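Long-range contacts in protein HIRA (Homo sapiens, PDB 5YJE), which cooperates with ASF1A in replication-independent chromatin assembly and is needed for periodic repression of histone gene transcription during the cell cycle: residues A152-W157 / E169-I174; L39-P44 / M146-A151; T137-G142 / S183-T188; C107-K112 / S133-L138; G142-A147 / V159-V164. All coordinates share one frame; numbering follows the deposited sequence.

Contact 1: residues A152-W157 / E169-I174; sequences ATLSVW and ESLHSI
Leu154 and Glu169 form an antiparallel hydrogen-bonded pair, and three backbone bonds in all tie the two segments together. Glu169 N gives to Leu154 O at 2.9 Å, in the carbonyl plane. The return bond, Leu154 N to Glu169 O, is equally long but more bent, with the donor 36° above the carbonyl plane. Beyond the non-hydrogen-bonded pair Thr153 and Ser170, Leu171 N reaches Ala152 O at 2.8 Å, nearly along the C=O axis. Weaker CA-H...O contacts fill in between: Thr153 CA lies 3.4 Å from Glu169 O, and Ser170 CA also faces Ala152 O.

The apolar part is made by two leucines on the same side of the pairing. CG of Leu154 is anti to the backbone N (chi1 -174°), and Leu154 CD1 meets Leu171 CD2 at 4.0 Å, the side chains crossing obliquely. Leu171 CB also packs loosely on Ala152 CB. Trp212 adds to this cluster.

Among the polar side chains, Thr153 OG1 bonds to Thr149 OG1, while the Glu169 carboxylate bends away toward Lys167 of the second subunit, a long and weak ion pair. Ser170 OG accepts from His172 N at 3.0 Å, an ST turn that carries the chain into the short helix 172-175, with Leu171 at its N-cap position.

The whole is the open end of a beta hairpin formed by strands 153-158 and 163-170, the last two strands of a four-stranded antiparallel meander, consistent with a blade of the beta-propeller clan.

Contact 2: residues L39-P44 / M146-A151; sequences LKLPIP and MALTAA
Leu41 and Ala150 bring the two backbones closest, their CA atoms 4.3 Å apart, where an extended loop passes the end of strand 144-149; the touching parts run 123° apart and are separated by about a hundred residues of chain. Leu41 N donates to Ala150 O at 2.9 Å, lying in the carbonyl plane on a lone pair. In return, Ala150 CA makes a CA-H...O contact with Leu41 O at 3.4 Å. One true bond and one weak contact thus link the same two residues without forming a strand pair.

The Leu41 side chain makes the main apolar contact. Its CG is anti to the carbonyl carbon (chi1 -69°), CB rests on Thr149 O at 3.5 Å, and CD1 meets Leu148 CD2 at 3.8 Å. Leu148 in turn packs on Leu171 and Ile185. Two residues on, Ile43 brings CG1 to within 3.8 Å of Ala150 CB and also touches Pro134. At the exposed side the bent aliphatic chain of Lys40 lies beside Ala150 O, with CB at 3.3 Å.

Pro42 O accepts from Ser136 OG, so the loop is also tied to strand 135-141. The arrangement is a loop near the start of this C-terminal piece of HIRA, laid beside the turn into strand 153-158 and across the end of a four-stranded antiparallel sheet, consistent with a propeller blade.

Contact 3: residues T137-G142 / S183-T188; sequences TLHCTG and SQILLT
Thr141 and Leu187 meet through their first torsions: in Thr141, OG1 stands beside the backbone N, anti to the carbonyl carbon (chi1 -58°), while CG of Leu187 is anti to its own backbone N (chi1 -178°). The strands 137-141 and 184-187 they belong to open successive four-stranded antiparallel sheets, packed face to face like neighbouring blades of a beta-propeller. Their axes come within 7.5 Å of each other.

At one end of the interface His139 and Ile185 cross at about a right angle. The methyl CG2 of Ile185 lies over one face of the imidazole, 4.1 Å from its centroid, a CH-pi contact displaced toward His139 NE2. Met146, from the adjacent strand, packs on His139, Ile185 and Leu187.

Farther along, Leu187 turns CD2 toward the His139 backbone, its CD2 being 4.1 Å from His139 O. CB of Leu187 lies 3.6 Å from Thr141 OG1, so the leucine side chain lies against the hydroxyl. CG2 of Thr141 lies beside both carbonyls, 3.5 Å from Leu187 O and 3.7 Å from Thr188 O. An alanine in place of Thr141 would probably leave Leu187 O without its side-chain donor and open a small gap beside Thr188 O.

The one hydrogen bond between the segments runs from Thr141 OG1 to Leu187 O, only 2.6 Å long, with the donor tilted 29° from the carbonyl plane.

Contact 4: residues C107-K112 / S133-L138; sequences CVACEK and SPISTL
Ala109 and Ile135 make the tightest packing here, a methyl set against a branch point. Ile135 has CG1 anti to the backbone N (chi1 -167°), which puts CG2 in the crowded position between N and the carbonyl carbon. The result is that Ala109 CB faces the whole fork: it is 3.5 Å from Ile135 CG1 and 3.6 Å from both CB and CG2 of that residue.

Leu138 works differently, reaching with a single methyl. Its CG is anti to the carbonyl carbon (chi1 -74°), and CD1 is anti in turn to CA. This methyl lies on the opposing strand between two side chains, with Leu138 CD1 3.9 Å from Ala109 CB and 4.1 Å from Cys107 SG. CD1 also touches the backbone, 3.6 Å from Ala109 N.

Ile135 and Leu138 both point at strand 107-110 although three positions apart, where a regular strand would alternate. A classic beta bulge explains this: Ser136 and Thr137 both face Leu148, and the extra residue shifts the alternation.

The two strands run nearly antiparallel, 169° between directions, with axes 8.1 Å apart. That spacing suits packed sheets, and the segments share side-chain contacts alone, without hydrogen bonds. Leu115, Ala100 and Ala147 add to the buried apolar layer.

This is sheet-on-sheet core packing: the second strand of one four-stranded antiparallel sheet against the first strand of the next, as between adjacent blades of a beta-propeller.

Contact 5: residues G142-A147 / V159-V164; sequences GSYVMA and VHRQVV
Ser143 O receives Val159 N at 2.8 Å, the donor almost straight off the end of the carbonyl. The same oxygen is pressed by a methyl: Val159 has CG1 anti to the carbonyl carbon (chi1 -58°), with CG2 between N and the carbonyl carbon, 3.2 Å from Ser143 O. Beside this bond the CB atoms of Ser143 and His160 touch at 3.6 Å, while the imidazole leads away. Ser143 OG has a weak hydrogen bond to Asp104, in the turn between strands 96-101 and 105-110 of the preceding sheet.

CG1 of Val159 meets Val145 CG2 at 3.8 Å; Val105 packs on both valines. An alanine at Val159 would probably open a gap against Val145 and uncover the side of Ser143 O.

The bond Val159 N to Ser143 O continues the pairing of strands 144-149 and 153-158 past its last rung, Val145 with Trp157. Residues 159-162 turn the chain into the next hairpin, which closes with a G1 beta bulge: Gln162 and Val163 both face Asp158, within a four-stranded propeller-like sheet. Val164, on the returning strand, makes backbone hydrogen bonds to the third subunit of the trimer.

On the exposed side the extended Arg161 chain brings NH1 to 3.6 Å from Tyr144 OH, which lies at the edge of the guanidinium near its plane. Phenol ring and guanidinium are inclined by 59°. The firm partner of Arg161 NH1 is Asp158 OD2, a salt bridge, and Tyr144 packs on that same aspartate.

Contacts 1, 2 and 5 all engage the sheet of strands 135-141, 144-149, 153-158 and 163-170, whereas contacts 3 and 4 join it to the sheets that follow and precede it. Both of these start from strand 135-141, sharing Thr137 and Leu138. Contact 4 alone is wholly buried, and it is purely apolar; contact 3, partly buried without exposed touching residues, mixes an aromatic contact with one hydrogen bond; contacts 1, 2 and 5 include exposed residues and rely on backbone bonds. Contacts 1 and 5 sit at opposite ends of the last hairpin and each nears another subunit, while no other chain touches contacts 2, 3 or 4. Contacts 1 and 2 touch through neighbouring strands 144-149 and 153-158.

Contact 1: residues A152-W157 / E169-I174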
# COMPACT_ATOMS: atom_id res chain seq x y z
N ALA B 152 13.12 3.06 16.59
CA ALA B 152 12.68 1.67 16.54
C ALA B 152 11.60 1.45 15.48
O ALA B 152 10.62 0.74 15.70
CB ALA B 152 12.22 1.18 17.92
N THR B 153 11.79 2.05 14.31
CA THR B 153 11.06 1.67 13.11
C THR B 153 11.94 0.83 12.21
O THR B 153 13.18 0.90 12.25
CB THR B 153 10.57 2.90 12.33
OG1 THR B 153 11.70 3.66 11.90
CG2 THR B 153 9.67 3.77 13.19
N LEU B 154 11.29 0.04 11.37
CA LEU B 154 11.96 -0.93 10.52
C LEU B 154 11.46 -0.71 9.10
O LEU B 154 10.25 -0.55 8.88
CB LEU B 154 11.63 -2.36 10.99
CG LEU B 154 12.32 -3.57 10.35
CD1 LEU B 154 12.19 -4.77 11.29
CD2 LEU B 154 11.79 -3.94 8.98
N SER B 155 12.39 -0.68 8.15
CA SER B 155 12.02 -0.51 6.74
C SER B 155 12.77 -1.53 5.90
O SER B 155 13.90 -1.92 6.21
CB SER B 155 12.34 0.88 6.21
OG SER B 155 11.56 1.88 6.83
N VAL B 156 12.11 -1.99 4.85
CA VAL B 156 12.73 -2.91 3.90
C VAL B 156 12.38 -2.42 2.51
O VAL B 156 11.21 -2.12 2.21
CB VAL B 156 12.28 -4.37 4.09
CG1 VAL B 156 13.00 -5.28 3.09
CG2 VAL B 156 12.52 -4.84 5.52
N TRP B 157 13.39 -2.30 1.67
CA TRP B 157 13.21 -1.93 0.29
C TRP B 157 13.81 -3.00 -0.59
O TRP B 157 14.85 -3.58 -0.27
CB TRP B 157 13.85 -0.58 -0.02
CG TRP B 157 13.27 0.56 0.71
CD1 TRP B 157 12.18 1.31 0.36
CD2 TRP B 157 13.78 1.15 1.92
NE1 TRP B 157 11.96 2.31 1.29
CE2 TRP B 157 12.94 2.23 2.25
CE3 TRP B 157 14.88 0.86 2.74
CZ2 TRP B 157 13.15 3.02 3.38
CZ3 TRP B 157 15.09 1.65 3.86
CH2 TRP B 157 14.23 2.72 4.17
N GLU B 169 7.69 0.18 10.02
CA GLU B 169 6.89 -0.51 11.03
C GLU B 169 7.53 -0.33 12.39
O GLU B 169 8.70 -0.66 12.58
CB GLU B 169 6.77 -1.99 10.72
CG GLU B 169 5.91 -2.23 9.53
CD GLU B 169 4.47 -1.78 9.75
OE1 GLU B 169 3.90 -2.03 10.84
OE2 GLU B 169 3.90 -1.19 8.81
N SER B 170 6.76 0.17 13.35
CA SER B 170 7.27 0.24 14.71
C SER B 170 7.57 -1.16 15.25
O SER B 170 6.84 -2.13 14.98
CB SER B 170 6.28 0.94 15.62
OG SER B 170 6.80 0.94 16.95
N LEU B 171 8.68 -1.27 15.96
CA LEU B 171 9.03 -2.47 16.70
C LEU B 171 8.48 -2.46 18.12
O LEU B 171 8.82 -3.34 18.92
CB LEU B 171 10.55 -2.66 16.72
CG LEU B 171 11.21 -3.12 15.42
CD1 LEU B 171 12.71 -3.32 15.66
CD2 LEU B 171 10.60 -4.43 14.98
N HIS B 172 7.64 -1.49 18.45
CA HIS B 172 7.17 -1.33 19.82
C HIS B 172 6.31 -2.51 20.26
O HIS B 172 6.45 -3.00 21.39
CB HIS B 172 6.39 -0.01 19.94
CG HIS B 172 5.71 0.17 21.26
ND1 HIS B 172 6.41 0.36 22.43
CD2 HIS B 172 4.39 0.21 21.59
CE1 HIS B 172 5.55 0.51 23.43
NE2 HIS B 172 4.32 0.42 22.94
N SER B 173 5.44 -2.98 19.38
CA SER B 173 4.58 -4.12 19.69
C SER B 173 5.39 -5.34 20.11
O SER B 173 5.05 -6.01 21.09
CB SER B 173 3.73 -4.45 18.47
OG SER B 173 2.52 -5.02 18.85
N ILE B 174 6.46 -5.62 19.38
CA ILE B 174 7.31 -6.77 19.65
C ILE B 174 8.14 -6.57 20.90
O ILE B 174 8.43 -7.53 21.63
CB ILE B 174 8.20 -7.01 18.42
CG1 ILE B 174 7.38 -7.57 17.27
CG2 ILE B 174 9.41 -7.90 18.73
CD1 ILE B 174 8.25 -7.78 16.09

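Contact 2: residues L39-P44 / M146-A151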
# COMPACT_ATOMS: atom_id res chain seq x y z
N LEU B 39 13.07 4.12 25.92
CA LEU B 39 14.20 3.45 25.30
C LEU B 39 14.20 3.67 23.78
O LEU B 39 13.16 3.90 23.16
CB LEU B 39 14.17 1.97 25.65
CG LEU B 39 14.39 1.63 27.12
CD1 LEU B 39 13.99 0.19 27.40
CD2 LEU B 39 15.87 1.82 27.49
N LYS B 40 15.40 3.65 23.19
CA LYS B 40 15.58 3.83 21.75
C LYS B 40 16.61 2.83 21.27
O LYS B 40 17.34 2.22 22.06
CB LYS B 40 16.05 5.26 21.36
CG LYS B 40 15.15 6.43 21.74
CD LYS B 40 13.76 6.31 21.13
CE LYS B 40 12.91 7.49 21.54
NZ LYS B 40 11.52 7.47 20.98
N LEU B 41 16.69 2.68 19.93
CA LEU B 41 17.81 1.92 19.38
C LEU B 41 19.03 2.84 19.27
O LEU B 41 18.88 4.03 18.96
CB LEU B 41 17.44 1.34 18.01
CG LEU B 41 16.38 0.23 18.13
CD1 LEU B 41 16.17 -0.58 16.85
CD2 LEU B 41 16.82 -0.68 19.23
N PRO B 42 20.23 2.34 19.55
CA PRO B 42 21.39 3.23 19.62
C PRO B 42 21.94 3.58 18.24
O PRO B 42 21.90 2.78 17.30
CB PRO B 42 22.41 2.41 20.43
CG PRO B 42 22.08 0.98 20.07
CD PRO B 42 20.57 0.94 19.87
N ILE B 43 22.45 4.80 18.13
CA ILE B 43 22.97 5.33 16.88
C ILE B 43 24.48 5.15 16.85
O ILE B 43 25.16 5.60 17.78
CB ILE B 43 22.60 6.82 16.73
CG1 ILE B 43 21.08 7.00 16.88
CG2 ILE B 43 23.11 7.32 15.38
CD1 ILE B 43 20.68 8.45 17.13
N PRO B 44 25.04 4.56 15.79
CA PRO B 44 26.49 4.37 15.73
C PRO B 44 27.23 5.70 15.91
O PRO B 44 26.79 6.76 15.44
CB PRO B 44 26.73 3.78 14.33
CG PRO B 44 25.37 3.27 13.89
CD PRO B 44 24.40 4.22 14.51
N MET B 146 17.40 -3.32 4.61
CA MET B 146 16.60 -3.13 5.80
C MET B 146 17.29 -2.10 6.70
O MET B 146 18.47 -2.23 6.99
CB MET B 146 16.41 -4.46 6.54
CG MET B 146 15.61 -4.33 7.83
SD MET B 146 15.16 -5.90 8.63
CE MET B 146 16.69 -6.56 9.22
N ALA B 147 16.55 -1.09 7.11
CA ALA B 147 17.04 -0.09 8.05
C ALA B 147 16.20 -0.13 9.32
O ALA B 147 14.96 -0.05 9.26
CB ALA B 147 17.00 1.30 7.41
N LEU B 148 16.87 -0.26 10.47
CA LEU B 148 16.26 -0.13 11.79
C LEU B 148 16.73 1.20 12.39
O LEU B 148 17.94 1.41 12.54
CB LEU B 148 16.66 -1.29 12.71
CG LEU B 148 15.78 -2.53 12.91
CD1 LEU B 148 15.79 -3.47 11.72
CD2 LEU B 148 16.24 -3.28 14.14
N THR B 149 15.80 2.06 12.74
CA THR B 149 16.12 3.42 13.16
C THR B 149 16.08 3.57 14.68
O THR B 149 15.56 2.73 15.42
CB THR B 149 15.18 4.44 12.50
OG1 THR B 149 13.83 4.22 12.95
CG2 THR B 149 15.24 4.33 10.98
N ALA B 150 16.65 4.69 15.15
CA ALA B 150 16.68 4.97 16.58
C ALA B 150 15.28 4.96 17.17
O ALA B 150 15.08 4.48 18.29
CB ALA B 150 17.33 6.33 16.87
N ALA B 151 14.30 5.48 16.44
CA ALA B 151 12.94 5.49 16.93
C ALA B 151 12.35 4.07 17.02
O ALA B 151 11.22 3.92 17.48
CB ALA B 151 12.10 6.41 16.05

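Contact 3: residues T137-G142 / S183-T188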
# COMPACT_ATOMS: atom_id res chain seq x y z
N THR B 137 20.86 0.19 12.73
CA THR B 137 21.53 -0.89 12.03
C THR B 137 21.00 -1.04 10.61
O THR B 137 19.86 -0.67 10.30
CB THR B 137 21.38 -2.25 12.76
OG1 THR B 137 19.98 -2.54 12.96
CG2 THR B 137 22.14 -2.25 14.11
N LEU B 138 21.84 -1.64 9.77
CA LEU B 138 21.54 -1.97 8.40
C LEU B 138 21.76 -3.45 8.18
O LEU B 138 22.69 -4.04 8.73
CB LEU B 138 22.44 -1.18 7.41
CG LEU B 138 22.18 0.30 7.17
CD1 LEU B 138 23.22 0.93 6.19
CD2 LEU B 138 20.74 0.51 6.65
N HIS B 139 20.92 -4.04 7.33
CA HIS B 139 21.12 -5.39 6.84
C HIS B 139 20.83 -5.41 5.34
O HIS B 139 20.00 -4.64 4.86
CB HIS B 139 20.20 -6.41 7.53
CG HIS B 139 20.29 -6.41 9.02
ND1 HIS B 139 19.88 -5.34 9.80
CD2 HIS B 139 20.72 -7.36 9.89
CE1 HIS B 139 20.08 -5.62 11.07
NE2 HIS B 139 20.58 -6.84 11.16
N CYS B 140 21.51 -6.32 4.62
CA CYS B 140 21.15 -6.64 3.24
C CYS B 140 21.12 -8.14 3.04
O CYS B 140 21.93 -8.88 3.60
CB CYS B 140 22.11 -6.06 2.19
SG CYS B 140 22.53 -4.43 2.59
N THR B 141 20.18 -8.56 2.20
CA THR B 141 20.09 -9.91 1.69
C THR B 141 19.72 -9.74 0.23
O THR B 141 18.65 -9.21 -0.07
CB THR B 141 19.03 -10.72 2.43
OG1 THR B 141 19.32 -10.76 3.83
CG2 THR B 141 18.95 -12.15 1.89
N GLY B 142 20.60 -10.17 -0.67
CA GLY B 142 20.32 -9.90 -2.07
C GLY B 142 20.08 -8.41 -2.29
O GLY B 142 20.85 -7.56 -1.84
N SER B 183 17.46 -11.22 20.21
CA SER B 183 18.63 -12.09 20.17
C SER B 183 19.16 -12.23 18.76
O SER B 183 20.37 -12.17 18.53
CB SER B 183 18.29 -13.49 20.72
OG SER B 183 17.38 -13.41 21.81
N GLN B 184 18.26 -12.44 17.79
CA GLN B 184 18.70 -12.55 16.40
C GLN B 184 17.73 -11.80 15.49
O GLN B 184 16.53 -11.69 15.78
CB GLN B 184 18.83 -14.01 15.93
CG GLN B 184 20.05 -14.74 16.48
CD GLN B 184 19.74 -15.57 17.73
OE1 GLN B 184 18.65 -16.12 17.87
NE2 GLN B 184 20.72 -15.67 18.63
N ILE B 185 18.28 -11.32 14.38
CA ILE B 185 17.54 -10.59 13.36
C ILE B 185 17.89 -11.21 12.02
O ILE B 185 19.06 -11.23 11.63
CB ILE B 185 17.88 -9.10 13.35
CG1 ILE B 185 17.30 -8.41 14.59
CG2 ILE B 185 17.34 -8.45 12.08
CD1 ILE B 185 17.49 -6.90 14.61
N LEU B 186 16.88 -11.72 11.31
CA LEU B 186 17.07 -12.21 9.96
C LEU B 186 16.36 -11.32 8.95
O LEU B 186 15.27 -10.79 9.21
CB LEU B 186 16.52 -13.63 9.76
CG LEU B 186 16.78 -14.82 10.66
CD1 LEU B 186 15.99 -16.00 10.09
CD2 LEU B 186 18.26 -15.14 10.73
N LEU B 187 16.96 -11.20 7.79
CA LEU B 187 16.29 -10.68 6.61
C LEU B 187 16.35 -11.77 5.55
O LEU B 187 17.42 -12.02 4.98
CB LEU B 187 16.94 -9.38 6.14
CG LEU B 187 16.27 -8.75 4.93
CD1 LEU B 187 14.78 -8.43 5.24
CD2 LEU B 187 17.07 -7.51 4.51
N THR B 188 15.21 -12.41 5.28
CA THR B 188 15.21 -13.57 4.40
C THR B 188 15.40 -13.15 2.94
O THR B 188 15.34 -11.97 2.58
CB THR B 188 13.92 -14.36 4.56
OG1 THR B 188 12.85 -13.71 3.85
CG2 THR B 188 13.57 -14.49 6.04

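Contact 4: residues C107-K112 / S133-L138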
# COMPACT_ATOMS: atom_id res chain seq x y z
N CYS B 107 25.20 -0.68 0.97
CA CYS B 107 24.50 0.53 1.35
C CYS B 107 25.16 1.12 2.58
O CYS B 107 25.80 0.41 3.36
CB CYS B 107 23.02 0.27 1.61
SG CYS B 107 22.80 -1.11 2.67
N VAL B 108 25.02 2.43 2.71
CA VAL B 108 25.64 3.17 3.81
C VAL B 108 24.58 4.07 4.41
O VAL B 108 23.73 4.62 3.69
CB VAL B 108 26.88 4.00 3.37
CG1 VAL B 108 28.05 3.08 2.97
CG2 VAL B 108 26.53 4.93 2.26
N ALA B 109 24.64 4.23 5.72
CA ALA B 109 23.82 5.21 6.40
C ALA B 109 24.73 6.28 6.99
O ALA B 109 25.77 5.96 7.58
CB ALA B 109 22.93 4.57 7.48
N CYS B 110 24.31 7.52 6.79
CA CYS B 110 25.06 8.74 7.02
C CYS B 110 24.29 9.65 7.96
O CYS B 110 23.05 9.61 8.02
CB CYS B 110 25.33 9.51 5.70
SG CYS B 110 26.14 8.54 4.40
N GLU B 111 25.04 10.51 8.65
CA GLU B 111 24.48 11.60 9.44
C GLU B 111 23.51 12.41 8.59
O GLU B 111 23.60 12.39 7.35
CB GLU B 111 25.59 12.51 9.97
CG GLU B 111 26.61 11.82 10.84
CD GLU B 111 27.67 12.79 11.33
OE1 GLU B 111 28.14 13.63 10.52
OE2 GLU B 111 28.03 12.73 12.52
N LYS B 112 22.62 13.16 9.25
CA LYS B 112 21.50 13.82 8.58
C LYS B 112 20.52 12.79 8.02
O LYS B 112 19.82 13.05 7.03
CB LYS B 112 21.95 14.79 7.47
CG LYS B 112 22.71 16.02 7.94
N SER B 133 14.22 8.84 11.24
CA SER B 133 15.05 9.11 12.41
C SER B 133 16.43 8.53 12.12
O SER B 133 16.61 7.85 11.10
CB SER B 133 14.42 8.51 13.69
OG SER B 133 14.50 7.11 13.74
N PRO B 134 17.43 8.79 12.98
CA PRO B 134 18.80 8.31 12.66
C PRO B 134 18.87 6.80 12.59
O PRO B 134 18.12 6.07 13.26
CB PRO B 134 19.66 8.85 13.81
CG PRO B 134 18.92 10.04 14.33
CD PRO B 134 17.44 9.68 14.16
N ILE B 135 19.78 6.32 11.74
CA ILE B 135 20.02 4.90 11.61
C ILE B 135 20.48 4.30 12.94
O ILE B 135 21.11 4.96 13.77
CB ILE B 135 21.07 4.64 10.51
CG1 ILE B 135 21.10 3.15 10.13
CG2 ILE B 135 22.49 5.20 10.96
CD1 ILE B 135 19.81 2.62 9.52
N SER B 136 20.16 3.02 13.13
CA SER B 136 20.77 2.19 14.15
C SER B 136 21.52 1.02 13.53
O SER B 136 22.72 0.90 13.74
CB SER B 136 19.71 1.69 15.17
OG SER B 136 20.33 1.05 16.28
N THR B 137 20.86 0.19 12.73
CA THR B 137 21.53 -0.89 12.03
C THR B 137 21.00 -1.04 10.61
O THR B 137 19.86 -0.67 10.30
CB THR B 137 21.38 -2.25 12.76
OG1 THR B 137 19.98 -2.54 12.96
CG2 THR B 137 22.14 -2.25 14.11
N LEU B 138 21.84 -1.64 9.77
CA LEU B 138 21.54 -1.97 8.40
C LEU B 138 21.76 -3.45 8.18
O LEU B 138 22.69 -4.04 8.73
CB LEU B 138 22.44 -1.18 7.41
CG LEU B 138 22.18 0.30 7.17
CD1 LEU B 138 23.22 0.93 6.19
CD2 LEU B 138 20.74 0.51 6.65

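Contact 5: residues G142-A147 / V159-V164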
# COMPACT_ATOMS: atom_id res chain seq x y z
N GLY B 142 20.60 -10.17 -0.67
CA GLY B 142 20.32 -9.90 -2.07
C GLY B 142 20.08 -8.41 -2.29
O GLY B 142 20.85 -7.56 -1.84
N SER B 143 18.99 -8.10 -2.96
CA SER B 143 18.65 -6.71 -3.27
C SER B 143 17.74 -6.07 -2.23
O SER B 143 17.18 -5.00 -2.49
CB SER B 143 18.00 -6.64 -4.65
OG SER B 143 18.85 -7.26 -5.61
N TYR B 144 17.55 -6.72 -1.08
CA TYR B 144 16.73 -6.18 -0.01
C TYR B 144 17.61 -5.44 0.99
O TYR B 144 18.63 -5.97 1.46
CB TYR B 144 15.94 -7.29 0.68
CG TYR B 144 14.88 -7.94 -0.21
CD1 TYR B 144 13.67 -7.30 -0.47
CD2 TYR B 144 15.10 -9.18 -0.79
CE1 TYR B 144 12.69 -7.90 -1.29
CE2 TYR B 144 14.14 -9.78 -1.63
CZ TYR B 144 12.94 -9.14 -1.86
OH TYR B 144 12.00 -9.75 -2.67
N VAL B 145 17.23 -4.20 1.29
CA VAL B 145 17.92 -3.36 2.25
C VAL B 145 16.95 -3.08 3.38
O VAL B 145 15.81 -2.67 3.15
CB VAL B 145 18.42 -2.04 1.62
CG1 VAL B 145 19.05 -1.14 2.70
CG2 VAL B 145 19.42 -2.34 0.52
N MET B 146 17.40 -3.32 4.61
CA MET B 146 16.60 -3.13 5.80
C MET B 146 17.29 -2.10 6.70
O MET B 146 18.47 -2.23 6.99
CB MET B 146 16.41 -4.46 6.54
CG MET B 146 15.61 -4.33 7.83
SD MET B 146 15.16 -5.90 8.63
CE MET B 146 16.69 -6.56 9.22
N ALA B 147 16.55 -1.09 7.11
CA ALA B 147 17.04 -0.09 8.05
C ALA B 147 16.20 -0.13 9.32
O ALA B 147 14.96 -0.05 9.26
CB ALA B 147 17.00 1.30 7.41
N VAL B 159 15.63 -2.96 -3.63
CA VAL B 159 16.25 -1.93 -4.47
C VAL B 159 16.30 -2.37 -5.92
O VAL B 159 16.38 -1.53 -6.81
CB VAL B 159 17.66 -1.53 -3.98
CG1 VAL B 159 17.61 -1.01 -2.55
CG2 VAL B 159 18.61 -2.67 -4.12
N HIS B 160 16.23 -3.68 -6.19
CA HIS B 160 16.16 -4.13 -7.57
C HIS B 160 14.86 -3.69 -8.23
O HIS B 160 14.87 -3.06 -9.30
CB HIS B 160 16.30 -5.65 -7.65
CG HIS B 160 16.38 -6.18 -9.05
ND1 HIS B 160 17.51 -6.06 -9.83
CD2 HIS B 160 15.46 -6.82 -9.81
CE1 HIS B 160 17.29 -6.62 -11.01
NE2 HIS B 160 16.05 -7.08 -11.03
N ARG B 161 13.72 -4.00 -7.60
CA ARG B 161 12.45 -3.51 -8.12
C ARG B 161 12.20 -2.04 -7.77
O ARG B 161 11.34 -1.41 -8.39
CB ARG B 161 11.29 -4.36 -7.61
CG ARG B 161 11.32 -5.82 -8.06
CD ARG B 161 10.06 -6.58 -7.59
NE ARG B 161 10.08 -8.02 -7.93
CZ ARG B 161 10.24 -9.02 -7.06
NH1 ARG B 161 10.38 -8.78 -5.76
NH2 ARG B 161 10.23 -10.28 -7.49
N GLN B 162 12.94 -1.49 -6.82
CA GLN B 162 12.76 -0.11 -6.36
C GLN B 162 11.36 0.11 -5.78
O GLN B 162 10.73 1.15 -5.98
CB GLN B 162 13.04 0.90 -7.48
CG GLN B 162 14.43 0.79 -8.05
CD GLN B 162 14.62 1.72 -9.23
OE1 GLN B 162 13.70 2.46 -9.61
NE2 GLN B 162 15.81 1.72 -9.79
N VAL B 163 10.90 -0.85 -5.00
CA VAL B 163 9.62 -0.70 -4.31
C VAL B 163 9.87 -0.93 -2.83
O VAL B 163 10.80 -1.64 -2.45
CB VAL B 163 8.56 -1.67 -4.90
CG1 VAL B 163 8.87 -3.10 -4.53
CG2 VAL B 163 7.15 -1.26 -4.47
N VAL B 164 9.07 -0.27 -1.99
CA VAL B 164 9.16 -0.54 -0.55
C VAL B 164 8.56 -1.90 -0.28
O VAL B 164 7.56 -2.30 -0.91
CB VAL B 164 8.44 0.56 0.26
CG1 VAL B 164 6.95 0.66 -0.16
CG2 VAL B 164 8.56 0.29 1.75